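Long-range contacts in pectate lyase (Paenibacillus sp. 0602, PDB 5GT5), which cleaves polygalacturonate and pectins by beta-elimination in an endo fashion, probably with the help of calcium: residues 38-43 with 71-76; 34-39 with 64-69; 94-99 with 115-120. The protein carries 1 engineered substitution. All coordinates share one frame; numbering follows the deposited sequence.

Interaction 1 of 3, residues 38-43 with 71-76; sequences DLALAL and TSPFAK
The methyl of Ala-40 rests against the ring of Phe-74, with CB 3.7 Å from CE1 and set obliquely to the ring. Leu-39 extends the same apolar patch: its CD2 lies 4.0 Å from Phe-74 CZ, and the two side chains cross at about a right angle. With chi1 at -77°, Phe-74 CG is anti to the carbonyl carbon, and from there the ring reaches both Ala-40 and Leu-39. The Pro-73 ring packs on Ala-40 and Leu-43, with CG 4.1 Å from Leu-43 CB. Its CD sits 3.2 Å from Ala-40 O, a close van der Waals approach.

The polar part runs through the backbone. A water 2.9 Å from Ala-40 O donates to that carbonyl and donates a second bond to Ser-72 O. The peptide between Ser-72 and Pro-73 is cis, and Phe-74 N reaches back to Thr-71 O at 2.9 Å, so residues 71-74 form a type VIa turn that presents the proline ring to the helix.

Helix 36-43 thus lies against the start of strand 74-76, an outermost strand of its sheet. Leu-39 also packs on Val-52, Ile-54 and Ile-94, and Leu-43 on Val-52 and Val-96, so the helix packs on strands 51-54 and 92-97, consistent with the helix that caps the N-terminal end of the parallel beta-helix in this family; Pro-73 and Ala-75 hydrogen-bond through their backbones to Thr-95 and Lys-93.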
ATOM      1  N   ASP A  38      -4.748 -12.933  26.550  1.00  9.60           N
ATOM      2  CA  ASP A  38      -3.934 -13.410  25.433  1.00 11.23           C
ATOM      3  C   ASP A  38      -4.121 -12.510  24.231  1.00  8.81           C
ATOM      4  O   ASP A  38      -3.152 -12.147  23.575  1.00  9.33           O
ATOM      5  CB  ASP A  38      -4.311 -14.830  25.001  1.00  9.62           C
ATOM      6  CG  ASP A  38      -4.079 -15.875  26.076  1.00 12.40           C
ATOM      7  OD1 ASP A  38      -3.240 -15.682  27.006  1.00 12.36           O
ATOM      8  OD2 ASP A  38      -4.753 -16.917  25.954  1.00 10.92           O
ATOM      9  N   LEU A  39      -5.360 -12.113  23.939  1.00  7.72           N
ATOM     10  CA  LEU A  39      -5.594 -11.273  22.773  1.00  9.63           C
ATOM     11  C   LEU A  39      -4.964  -9.891  22.967  1.00  9.74           C
ATOM     12  O   LEU A  39      -4.355  -9.329  22.039  1.00  8.80           O
ATOM     13  CB  LEU A  39      -7.089 -11.124  22.531  1.00  7.55           C
ATOM     14  CG  LEU A  39      -7.463 -10.463  21.190  1.00  7.73           C
ATOM     15  CD1 LEU A  39      -6.964 -11.286  20.019  1.00 10.62           C
ATOM     16  CD2 LEU A  39      -8.994 -10.301  21.087  1.00 11.46           C
ATOM     17  N   ALA A  40      -5.132  -9.326  24.156  1.00  7.78           N
ATOM     18  CA  ALA A  40      -4.572  -8.030  24.461  1.00  9.01           C
ATOM     19  C   ALA A  40      -3.056  -8.022  24.327  1.00  8.47           C
ATOM     20  O   ALA A  40      -2.466  -7.067  23.799  1.00  8.84           O
ATOM     21  CB  ALA A  40      -4.977  -7.590  25.824  1.00 10.13           C
ATOM     22  N   LEU A  41      -2.417  -9.089  24.789  1.00  8.76           N
ATOM     23  CA  LEU A  41      -0.971  -9.166  24.658  1.00  9.66           C
ATOM     24  C   LEU A  41      -0.537  -9.320  23.210  1.00 10.90           C
ATOM     25  O   LEU A  41       0.429  -8.674  22.790  1.00 12.68           O
ATOM     26  CB  LEU A  41      -0.428 -10.322  25.489  1.00 10.65           C
ATOM     27  CG  LEU A  41      -0.517 -10.113  27.001  1.00 15.41           C
ATOM     28  CD1 LEU A  41      -0.099 -11.400  27.750  1.00 16.08           C
ATOM     29  CD2 LEU A  41       0.339  -8.934  27.435  1.00 21.43           C
ATOM     30  N   ALA A  42      -1.259 -10.130  22.433  1.00  7.58           N
ATOM     31  CA  ALA A  42      -0.912 -10.394  21.043  1.00  8.70           C
ATOM     32  C   ALA A  42      -1.081  -9.167  20.146  1.00  9.48           C
ATOM     33  O   ALA A  42      -0.260  -8.947  19.249  1.00  9.51           O
ATOM     34  CB  ALA A  42      -1.754 -11.521  20.517  1.00  8.84           C
ATOM     35  N   LEU A  43      -2.146  -8.387  20.386  1.00  7.83           N
ATOM     36  CA  LEU A  43      -2.506  -7.275  19.502  1.00  6.51           C
ATOM     37  C   LEU A  43      -2.041  -5.911  20.003  1.00  8.73           C
ATOM     38  O   LEU A  43      -2.385  -4.885  19.423  1.00  9.28           O
ATOM     39  CB  LEU A  43      -4.011  -7.274  19.207  1.00  6.66           C
ATOM     40  CG  LEU A  43      -4.465  -8.452  18.361  1.00  9.04           C
ATOM     41  CD1 LEU A  43      -5.987  -8.301  18.176  1.00 10.84           C
ATOM     42  CD2 LEU A  43      -3.738  -8.540  16.997  1.00 11.48           C
ATOM     43  N   THR A  71      -6.713  -2.834  29.084  1.00  9.90           N
ATOM     44  CA  THR A  71      -5.638  -1.921  28.763  1.00 11.00           C
ATOM     45  C   THR A  71      -5.457  -1.984  27.256  1.00 10.57           C
ATOM     46  O   THR A  71      -5.838  -2.986  26.666  1.00 10.10           O
ATOM     47  CB  THR A  71      -4.317  -2.352  29.522  1.00 12.53           C
ATOM     48  OG1 THR A  71      -3.328  -1.335  29.361  1.00 17.25           O
ATOM     49  CG2 THR A  71      -3.788  -3.716  29.049  1.00 12.12           C
ATOM     50  N   SER A  72      -4.875  -0.950  26.654  1.00 11.04           N
ATOM     51  CA  SER A  72      -4.612  -0.974  25.210  1.00 10.35           C
ATOM     52  C   SER A  72      -3.985  -2.302  24.841  1.00 12.43           C
ATOM     53  O   SER A  72      -3.051  -2.769  25.513  1.00 11.45           O
ATOM     54  CB  SER A  72      -3.701   0.171  24.766  1.00 13.88           C
ATOM     55  OG  SER A  72      -4.233   1.410  25.178  1.00 21.82           O
ATOM     56  N   PRO A  73      -4.479  -2.946  23.775  1.00  9.20           N
ATOM     57  CA  PRO A  73      -5.381  -2.415  22.730  1.00  7.90           C
ATOM     58  C   PRO A  73      -6.874  -2.453  23.031  1.00  8.95           C
ATOM     59  O   PRO A  73      -7.635  -2.121  22.122  1.00  9.18           O
ATOM     60  CB  PRO A  73      -5.110  -3.357  21.559  1.00 10.16           C
ATOM     61  CG  PRO A  73      -4.846  -4.692  22.239  1.00  9.94           C
ATOM     62  CD  PRO A  73      -4.049  -4.327  23.493  1.00 10.48           C
ATOM     63  N   PHE A  74      -7.297  -2.883  24.217  1.00  9.10           N
ATOM     64  CA  PHE A  74      -8.713  -2.806  24.619  1.00  7.01           C
ATOM     65  C   PHE A  74      -9.040  -1.479  25.267  1.00 11.33           C
ATOM     66  O   PHE A  74      -8.239  -0.944  26.044  1.00 11.72           O
ATOM     67  CB  PHE A  74      -9.036  -3.863  25.674  1.00  7.27           C
ATOM     68  CG  PHE A  74      -9.213  -5.267  25.147  1.00  8.38           C
ATOM     69  CD1 PHE A  74      -8.117  -6.001  24.672  1.00  9.21           C
ATOM     70  CD2 PHE A  74     -10.458  -5.900  25.224  1.00  9.97           C
ATOM     71  CE1 PHE A  74      -8.274  -7.316  24.222  1.00  9.03           C
ATOM     72  CE2 PHE A  74     -10.631  -7.222  24.776  1.00  9.19           C
ATOM     73  CZ  PHE A  74      -9.544  -7.943  24.296  1.00 10.23           C
ATOM     74  N   ALA A  75     -10.239  -0.970  24.989  1.00  9.66           N
ATOM     75  CA  ALA A  75     -10.773   0.178  25.704  1.00  9.11           C
ATOM     76  C   ALA A  75     -12.256  -0.044  25.895  1.00 11.24           C
ATOM     77  O   ALA A  75     -12.869  -0.818  25.158  1.00 10.09           O
ATOM     78  CB  ALA A  75     -10.551   1.438  24.927  1.00 12.01           C
ATOM     79  N   LYS A  76     -12.832   0.642  26.866  1.00 11.74           N
ATOM     80  CA  LYS A  76     -14.285   0.594  27.038  1.00 10.72           C
ATOM     81  C   LYS A  76     -14.949   1.330  25.871  1.00  8.47           C
ATOM     82  O   LYS A  76     -14.552   2.446  25.519  1.00 12.21           O
ATOM     83  CB  LYS A  76     -14.697   1.258  28.359  1.00 14.11           C
ATOM     84  CG  LYS A  76     -16.165   1.048  28.688  1.00 15.58           C
ATOM     85  CD  LYS A  76     -16.594   1.812  29.946  1.00 18.89           C
ATOM     86  CE  LYS A  76     -16.700   3.314  29.653  1.00 27.54           C
ATOM     87  NZ  LYS A  76     -17.778   3.713  28.671  1.00 34.49           N
TER
HETATM   88  O   HOH W   1      -1.814  -5.260  25.910  1.00 11.86           O

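Interaction 2 of 3, residues 34-39 with 64-69; sequences YNATDL and EIPSAA
The methyl of Ala-36 packs against Ile-65, Pro-66 and Ala-69. Ala-36 CB lies 3.5 Å from Ile-65 CG2; Pro-66 CD comes within 4.0 Å of the same CB, and the methyl CB of Ala-69 is 3.8 Å from it. A chi1 of 63° puts Ile-65 CG1 between the backbone N and the carbonyl carbon; the other branch, CG2, anti to the carbonyl carbon, meets the alanine.

One residue on, Thr-37 makes the outer part of the contact. Its chi1 of -56° turns OG1 beside its own backbone N, where the oxygen touches CB and CG of the Pro-66 ring, the first at 3.5 Å from OG1. The CB of Ala-68 packs near both branches of Thr-37, 4.1 Å from CG2. No hydrogen bond crosses directly between the two segments; what crosses is van der Waals packing, mostly apolar.

Polar bonds instead shape each side. Asn-35 is the N-cap of helix 36-43, and its OD1 accepts from Asp-38 N at 3.0 Å along an almost straight line (172°), tying up an amide of the first helical turn. Asp-38 in turn accepts Tyr-34 N on OD2, through the anti lone pair. A negative charge at this N-terminal end probably interacts favourably with the helix dipole. Across the contact, Ala-69 N bonds to Pro-66 O at 2.9 Å, closing the short 3-10 turn 67-69.

Helix 36-43 probably serves as the helix that caps the N-terminal end of the parallel beta-helix, as in this family, and loop 64-69 lies against its first turn. Ala-36 and Ile-65 both reach Phe-74 of strand 74-76, while Leu-39, further along the helix, packs on Val-33, Val-52 and Ile-54 of strands 30-33 and 51-54.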
ATOM      1  N   TYR A  34      -6.603 -17.813  23.941  1.00 10.19           N
ATOM      2  CA  TYR A  34      -7.666 -18.555  24.624  1.00  8.94           C
ATOM      3  C   TYR A  34      -8.597 -17.654  25.390  1.00  9.06           C
ATOM      4  O   TYR A  34      -9.700 -18.065  25.760  1.00 10.08           O
ATOM      5  CB  TYR A  34      -7.053 -19.573  25.591  1.00  9.85           C
ATOM      6  CG  TYR A  34      -6.157 -20.581  24.915  1.00  8.30           C
ATOM      7  CD1 TYR A  34      -4.783 -20.344  24.744  1.00 11.37           C
ATOM      8  CD2 TYR A  34      -6.669 -21.785  24.451  1.00  7.54           C
ATOM      9  CE1 TYR A  34      -3.958 -21.293  24.107  1.00 10.00           C
ATOM     10  CE2 TYR A  34      -5.859 -22.710  23.808  1.00 10.78           C
ATOM     11  CZ  TYR A  34      -4.513 -22.463  23.644  1.00  9.44           C
ATOM     12  OH  TYR A  34      -3.710 -23.387  23.017  1.00 12.23           O
ATOM     13  N   ASN A  35      -8.168 -16.422  25.633  1.00  9.02           N
ATOM     14  CA  ASN A  35      -8.926 -15.489  26.439  1.00  8.08           C
ATOM     15  C   ASN A  35      -8.552 -14.068  26.081  1.00  9.29           C
ATOM     16  O   ASN A  35      -7.682 -13.856  25.225  1.00  8.80           O
ATOM     17  CB  ASN A  35      -8.713 -15.799  27.928  1.00 10.11           C
ATOM     18  CG  ASN A  35      -7.272 -15.673  28.347  1.00 14.51           C
ATOM     19  OD1 ASN A  35      -6.614 -14.677  28.072  1.00 11.03           O
ATOM     20  ND2 ASN A  35      -6.769 -16.699  29.039  1.00 13.09           N
ATOM     21  N   ALA A  36      -9.221 -13.107  26.703  1.00  9.32           N
ATOM     22  CA  ALA A  36      -9.041 -11.698  26.360  1.00  8.11           C
ATOM     23  C   ALA A  36      -7.634 -11.200  26.666  1.00 10.07           C
ATOM     24  O   ALA A  36      -7.101 -10.356  25.947  1.00  9.39           O
ATOM     25  CB  ALA A  36     -10.057 -10.838  27.079  1.00 11.16           C
ATOM     26  N   THR A  37      -7.022 -11.708  27.739  1.00  8.74           N
ATOM     27  CA  THR A  37      -5.661 -11.266  28.074  1.00  8.61           C
ATOM     28  C   THR A  37      -4.648 -11.690  27.013  1.00  8.75           C
ATOM     29  O   THR A  37      -3.815 -10.881  26.606  1.00  9.52           O
ATOM     30  CB  THR A  37      -5.235 -11.801  29.433  1.00 13.47           C
ATOM     31  OG1 THR A  37      -6.193 -11.383  30.414  1.00 13.57           O
ATOM     32  CG2 THR A  37      -3.863 -11.248  29.821  1.00 14.73           C
ATOM     33  N   ASP A  38      -4.748 -12.933  26.550  1.00  9.60           N
ATOM     34  CA  ASP A  38      -3.934 -13.410  25.433  1.00 11.23           C
ATOM     35  C   ASP A  38      -4.121 -12.510  24.231  1.00  8.81           C
ATOM     36  O   ASP A  38      -3.152 -12.147  23.575  1.00  9.33           O
ATOM     37  CB  ASP A  38      -4.311 -14.830  25.001  1.00  9.62           C
ATOM     38  CG  ASP A  38      -4.079 -15.875  26.076  1.00 12.40           C
ATOM     39  OD1 ASP A  38      -3.240 -15.682  27.006  1.00 12.36           O
ATOM     40  OD2 ASP A  38      -4.753 -16.917  25.954  1.00 10.92           O
ATOM     41  N   LEU A  39      -5.360 -12.113  23.939  1.00  7.72           N
ATOM     42  CA  LEU A  39      -5.594 -11.273  22.773  1.00  9.63           C
ATOM     43  C   LEU A  39      -4.964  -9.891  22.967  1.00  9.74           C
ATOM     44  O   LEU A  39      -4.355  -9.329  22.039  1.00  8.80           O
ATOM     45  CB  LEU A  39      -7.089 -11.124  22.531  1.00  7.55           C
ATOM     46  CG  LEU A  39      -7.463 -10.463  21.190  1.00  7.73           C
ATOM     47  CD1 LEU A  39      -6.964 -11.286  20.019  1.00 10.62           C
ATOM     48  CD2 LEU A  39      -8.994 -10.301  21.087  1.00 11.46           C
ATOM     49  N   GLU A  64     -16.582  -8.111  31.491  1.00 11.44           N
ATOM     50  CA  GLU A  64     -16.417  -9.539  31.680  1.00 11.86           C
ATOM     51  C   GLU A  64     -15.000 -10.034  31.488  1.00 13.34           C
ATOM     52  O   GLU A  64     -14.685 -11.176  31.839  1.00 17.33           O
ATOM     53  CB  GLU A  64     -17.371 -10.337  30.779  1.00 12.07           C
ATOM     54  CG  GLU A  64     -17.149 -10.078  29.285  1.00 11.12           C
ATOM     55  CD  GLU A  64     -18.134 -10.799  28.390  1.00 11.71           C
ATOM     56  OE1 GLU A  64     -18.906 -11.672  28.871  1.00 11.95           O
ATOM     57  OE2 GLU A  64     -18.123 -10.468  27.159  1.00 10.52           O
ATOM     58  N   ILE A  65     -14.164  -9.220  30.867  1.00 11.56           N
ATOM     59  CA  ILE A  65     -12.786  -9.631  30.614  1.00 15.72           C
ATOM     60  C   ILE A  65     -11.936  -9.513  31.867  1.00 13.32           C
ATOM     61  O   ILE A  65     -12.287  -8.778  32.792  1.00 13.81           O
ATOM     62  CB  ILE A  65     -12.154  -8.843  29.434  1.00 10.51           C
ATOM     63  CG1 ILE A  65     -12.065  -7.352  29.765  1.00  8.33           C
ATOM     64  CG2 ILE A  65     -12.967  -9.129  28.172  1.00 13.17           C
ATOM     65  CD1 ILE A  65     -11.492  -6.433  28.638  1.00 10.83           C
ATOM     66  N   PRO A  66     -10.808 -10.242  31.903  1.00 17.09           N
ATOM     67  CA  PRO A  66      -9.941 -10.099  33.077  1.00 19.54           C
ATOM     68  C   PRO A  66      -9.414  -8.683  33.219  1.00 17.20           C
ATOM     69  O   PRO A  66      -9.242  -7.983  32.207  1.00 14.11           O
ATOM     70  CB  PRO A  66      -8.793 -11.080  32.790  1.00 14.91           C
ATOM     71  CG  PRO A  66      -9.352 -12.071  31.874  1.00 16.35           C
ATOM     72  CD  PRO A  66     -10.377 -11.339  31.023  1.00 15.92           C
ATOM     73  N   SER A  67      -9.141  -8.254  34.450  1.00 17.00           N
ATOM     74  CA  SER A  67      -8.567  -6.934  34.687  1.00 16.65           C
ATOM     75  C   SER A  67      -7.299  -6.710  33.873  1.00 15.23           C
ATOM     76  O   SER A  67      -7.064  -5.615  33.395  1.00 18.59           O
ATOM     77  CB  SER A  67      -8.249  -6.714  36.174  1.00 23.44           C
ATOM     78  OG  SER A  67      -9.398  -6.885  36.986  1.00 38.07           O
ATOM     79  N   ALA A  68      -6.500  -7.760  33.693  1.00 18.17           N
ATOM     80  CA  ALA A  68      -5.248  -7.640  32.946  1.00 17.85           C
ATOM     81  C   ALA A  68      -5.483  -7.310  31.469  1.00 18.84           C
ATOM     82  O   ALA A  68      -4.573  -6.839  30.768  1.00 16.73           O
ATOM     83  CB  ALA A  68      -4.448  -8.892  33.071  1.00 18.02           C
ATOM     84  N   ALA A  69      -6.693  -7.567  30.988  1.00 12.51           N
ATOM     85  CA  ALA A  69      -7.015  -7.259  29.586  1.00 13.73           C
ATOM     86  C   ALA A  69      -7.563  -5.849  29.434  1.00 13.45           C
ATOM     87  O   ALA A  69      -7.740  -5.378  28.314  1.00 12.88           O
ATOM     88  CB  ALA A  69      -8.031  -8.289  29.035  1.00 11.75           C
TER

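Interaction 3 of 3, residues 94-99 with 115-120; sequences ITVDGF and AAISVK
Lys-120 O has three partners: Gly-98 N donates to it at 3.1 Å, the CA-H of Asp-97 points at it, and the hydroxyl of Ser-122 adds a hydrogen bond from just beyond the strand. This pair of parallel strands belongs to the right-handed parallel beta-helix of polysaccharide lyase family 1, in which equivalent strands of successive coils stack side by side.

The rest of the ladder is regular. Ile-94 N donates to Ala-116 O, and Ser-118 N returns to Ile-94 O. Val-96 N then meets Ser-118 O at 2.7 Å, nearly along the C=O axis. Lys-120 N completes the run, reaching Val-96 O at 2.8 Å. Between these bonds the CA-H of Thr-95 points at Ser-118 O, while those of Ile-117 and Val-119 point at Ile-94 O and Val-96 O.

Ile-94, Val-96, Ile-117 and Val-119 make an apolar face, on which Ile-94 CD1 touches Ala-115 CB and which helix 36-43 meets through Leu-39 on Ile-94 and Leu-43 on Val-96. Thr-95, Asp-97, Ser-118 and Lys-120 lie on the other face, where Asp-97 OD2 is held in a salt bridge by Arg-121. Strand 115-120 runs close to the probable calcium site: the side chain of Ala-116 is about 6 Å from that of Asp-152, a probable calcium ligand.

Beyond CG the Lys-120 chain is extended, crossing Thr-95 with CD 3.9 Å from CG2; at its tip, Lys-120 NZ donates to a water at 2.7 Å that also hydrogen-bonds Thr-95 OG1.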
ATOM      1  N   ILE A  94     -11.454  -2.799  20.423  1.00  8.04           N
ATOM      2  CA  ILE A  94     -10.097  -3.342  20.330  1.00  7.65           C
ATOM      3  C   ILE A  94      -9.436  -2.729  19.121  1.00  8.22           C
ATOM      4  O   ILE A  94      -9.912  -2.899  17.992  1.00  9.05           O
ATOM      5  CB  ILE A  94     -10.125  -4.862  20.200  1.00  7.04           C
ATOM      6  CG1 ILE A  94     -10.881  -5.502  21.387  1.00  8.30           C
ATOM      7  CG2 ILE A  94      -8.706  -5.365  20.100  1.00  9.75           C
ATOM      8  CD1 ILE A  94     -11.317  -6.919  21.170  1.00 10.55           C
ATOM      9  N   THR A  95      -8.369  -1.961  19.359  1.00  7.52           N
ATOM     10  CA  THR A  95      -7.721  -1.220  18.281  1.00  9.87           C
ATOM     11  C   THR A  95      -6.398  -1.857  17.883  1.00  9.31           C
ATOM     12  O   THR A  95      -5.434  -1.835  18.671  1.00 11.64           O
ATOM     13  CB  THR A  95      -7.484   0.253  18.661  1.00  9.71           C
ATOM     14  OG1 THR A  95      -8.747   0.865  18.936  1.00 10.56           O
ATOM     15  CG2 THR A  95      -6.851   1.007  17.501  1.00 12.15           C
ATOM     16  N   VAL A  96      -6.357  -2.374  16.656  1.00  8.26           N
ATOM     17  CA  VAL A  96      -5.167  -2.941  16.047  1.00  8.67           C
ATOM     18  C   VAL A  96      -4.482  -1.809  15.325  1.00  7.31           C
ATOM     19  O   VAL A  96      -4.995  -1.332  14.292  1.00  7.93           O
ATOM     20  CB  VAL A  96      -5.591  -4.032  15.039  1.00  7.61           C
ATOM     21  CG1 VAL A  96      -4.416  -4.610  14.290  1.00  8.20           C
ATOM     22  CG2 VAL A  96      -6.351  -5.167  15.766  1.00 10.34           C
ATOM     23  N   ASP A  97      -3.337  -1.368  15.858  1.00  6.55           N
ATOM     24  CA  ASP A  97      -2.715  -0.108  15.445  1.00  7.06           C
ATOM     25  C   ASP A  97      -1.270  -0.341  15.017  1.00  8.03           C
ATOM     26  O   ASP A  97      -0.476  -0.939  15.748  1.00  9.84           O
ATOM     27  CB  ASP A  97      -2.735   0.874  16.633  1.00  9.81           C
ATOM     28  CG  ASP A  97      -2.333   2.298  16.261  1.00 12.60           C
ATOM     29  OD1 ASP A  97      -1.918   2.568  15.117  1.00 12.42           O
ATOM     30  OD2 ASP A  97      -2.437   3.169  17.152  1.00 18.40           O
ATOM     31  N   GLY A  98      -0.939   0.061  13.803  1.00  6.14           N
ATOM     32  CA  GLY A  98       0.456   0.062  13.405  1.00  8.20           C
ATOM     33  C   GLY A  98       1.027  -1.287  13.019  1.00  8.90           C
ATOM     34  O   GLY A  98       2.250  -1.454  13.022  1.00 10.67           O
ATOM     35  N   PHE A  99       0.192  -2.269  12.687  1.00  7.02           N
ATOM     36  CA  PHE A  99       0.665  -3.580  12.273  1.00  6.84           C
ATOM     37  C   PHE A  99       1.027  -3.620  10.798  1.00  7.00           C
ATOM     38  O   PHE A  99       0.395  -2.932   9.989  1.00  8.79           O
ATOM     39  CB  PHE A  99      -0.370  -4.663  12.623  1.00  6.20           C
ATOM     40  CG  PHE A  99      -0.298  -5.082  14.062  1.00  7.98           C
ATOM     41  CD1 PHE A  99      -0.927  -4.313  15.041  1.00  8.62           C
ATOM     42  CD2 PHE A  99       0.462  -6.183  14.459  1.00  8.09           C
ATOM     43  CE1 PHE A  99      -0.804  -4.657  16.417  1.00  9.88           C
ATOM     44  CE2 PHE A  99       0.587  -6.527  15.820  1.00  9.29           C
ATOM     45  CZ  PHE A  99      -0.081  -5.771  16.799  1.00  8.15           C
ATOM     46  N   ALA A 115     -17.578  -6.992  21.317  1.00  6.15           N
ATOM     47  CA  ALA A 115     -16.466  -6.075  21.001  1.00  6.10           C
ATOM     48  C   ALA A 115     -16.422  -5.633  19.561  1.00  6.36           C
ATOM     49  O   ALA A 115     -16.652  -6.424  18.644  1.00  8.53           O
ATOM     50  CB  ALA A 115     -15.095  -6.640  21.406  1.00  8.62           C
ATOM     51  N   ALA A 116     -16.075  -4.361  19.379  1.00  7.11           N
ATOM     52  CA  ALA A 116     -15.753  -3.802  18.063  1.00  7.29           C
ATOM     53  C   ALA A 116     -14.254  -3.895  17.823  1.00  6.39           C
ATOM     54  O   ALA A 116     -13.460  -3.741  18.758  1.00  8.52           O
ATOM     55  CB  ALA A 116     -16.146  -2.319  18.023  1.00  7.37           C
ATOM     56  N   ILE A 117     -13.871  -4.135  16.571  1.00  6.25           N
ATOM     57  CA  ILE A 117     -12.457  -4.125  16.153  1.00  6.42           C
ATOM     58  C   ILE A 117     -12.210  -2.920  15.261  1.00  6.42           C
ATOM     59  O   ILE A 117     -12.954  -2.680  14.305  1.00  7.31           O
ATOM     60  CB  ILE A 117     -12.054  -5.396  15.428  1.00  7.84           C
ATOM     61  CG1 ILE A 117     -12.139  -6.579  16.411  1.00 12.35           C
ATOM     62  CG2 ILE A 117     -10.585  -5.258  14.856  1.00  8.78           C
ATOM     63  CD1 ILE A 117     -11.822  -7.897  15.791  1.00 16.37           C
ATOM     64  N   SER A 118     -11.179  -2.147  15.592  1.00  6.67           N
ATOM     65  CA  SER A 118     -10.759  -1.013  14.782  1.00  7.66           C
ATOM     66  C   SER A 118      -9.349  -1.299  14.301  1.00  9.95           C
ATOM     67  O   SER A 118      -8.459  -1.579  15.107  1.00 10.79           O
ATOM     68  CB  SER A 118     -10.791   0.254  15.628  1.00 11.24           C
ATOM     69  OG  SER A 118     -10.223   1.370  14.952  1.00 16.76           O
ATOM     70  N   VAL A 119      -9.170  -1.304  12.986  1.00  7.52           N
ATOM     71  CA  VAL A 119      -7.843  -1.454  12.396  1.00  7.11           C
ATOM     72  C   VAL A 119      -7.392  -0.092  11.942  1.00  5.83           C
ATOM     73  O   VAL A 119      -8.042   0.548  11.109  1.00  8.67           O
ATOM     74  CB  VAL A 119      -7.844  -2.431  11.222  1.00  5.89           C
ATOM     75  CG1 VAL A 119      -6.437  -2.531  10.600  1.00  8.89           C
ATOM     76  CG2 VAL A 119      -8.367  -3.827  11.655  1.00  9.76           C
ATOM     77  N   LYS A 120      -6.308   0.409  12.521  1.00  6.74           N
ATOM     78  CA  LYS A 120      -5.820   1.761  12.198  1.00  5.95           C
ATOM     79  C   LYS A 120      -4.374   1.702  11.805  1.00  6.49           C
ATOM     80  O   LYS A 120      -3.599   0.973  12.411  1.00  7.29           O
ATOM     81  CB  LYS A 120      -5.897   2.702  13.411  1.00  9.03           C
ATOM     82  CG  LYS A 120      -7.314   2.988  13.866  1.00 10.99           C
ATOM     83  CD  LYS A 120      -7.334   3.941  15.053  1.00 12.39           C
ATOM     84  CE  LYS A 120      -8.769   4.294  15.481  1.00 22.43           C
ATOM     85  NZ  LYS A 120      -8.732   5.266  16.617  1.00 28.72           N
TER
HETATM   86  O   HOH W   2      -9.305   3.607  18.710  1.00 37.95           O

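Overall arrangement
Following the chain from the N terminus, helix 36-43 supplies the first partner of two contacts. Interaction 2 opens just before the helix, at 34-39, and interaction 1 a little later; interaction 2 then closes at 64-69 and interaction 1 at 71-76, so the two loops cross rather than nest, sharing Asp-38 and Leu-39. Phe-74 packs on both contacts. Interaction 3 follows in series, closing the shorter loop from 94-99 to 115-120. It meets interaction 1 where strand 74-76 runs antiparallel beside strand 92-97, and where Phe-74 and Leu-39 reach Ile-94. Interactions 1 and 2 hold helix 36-43 to strand 74-76 and loop 64-69; interaction 3 pairs strands of successive coils.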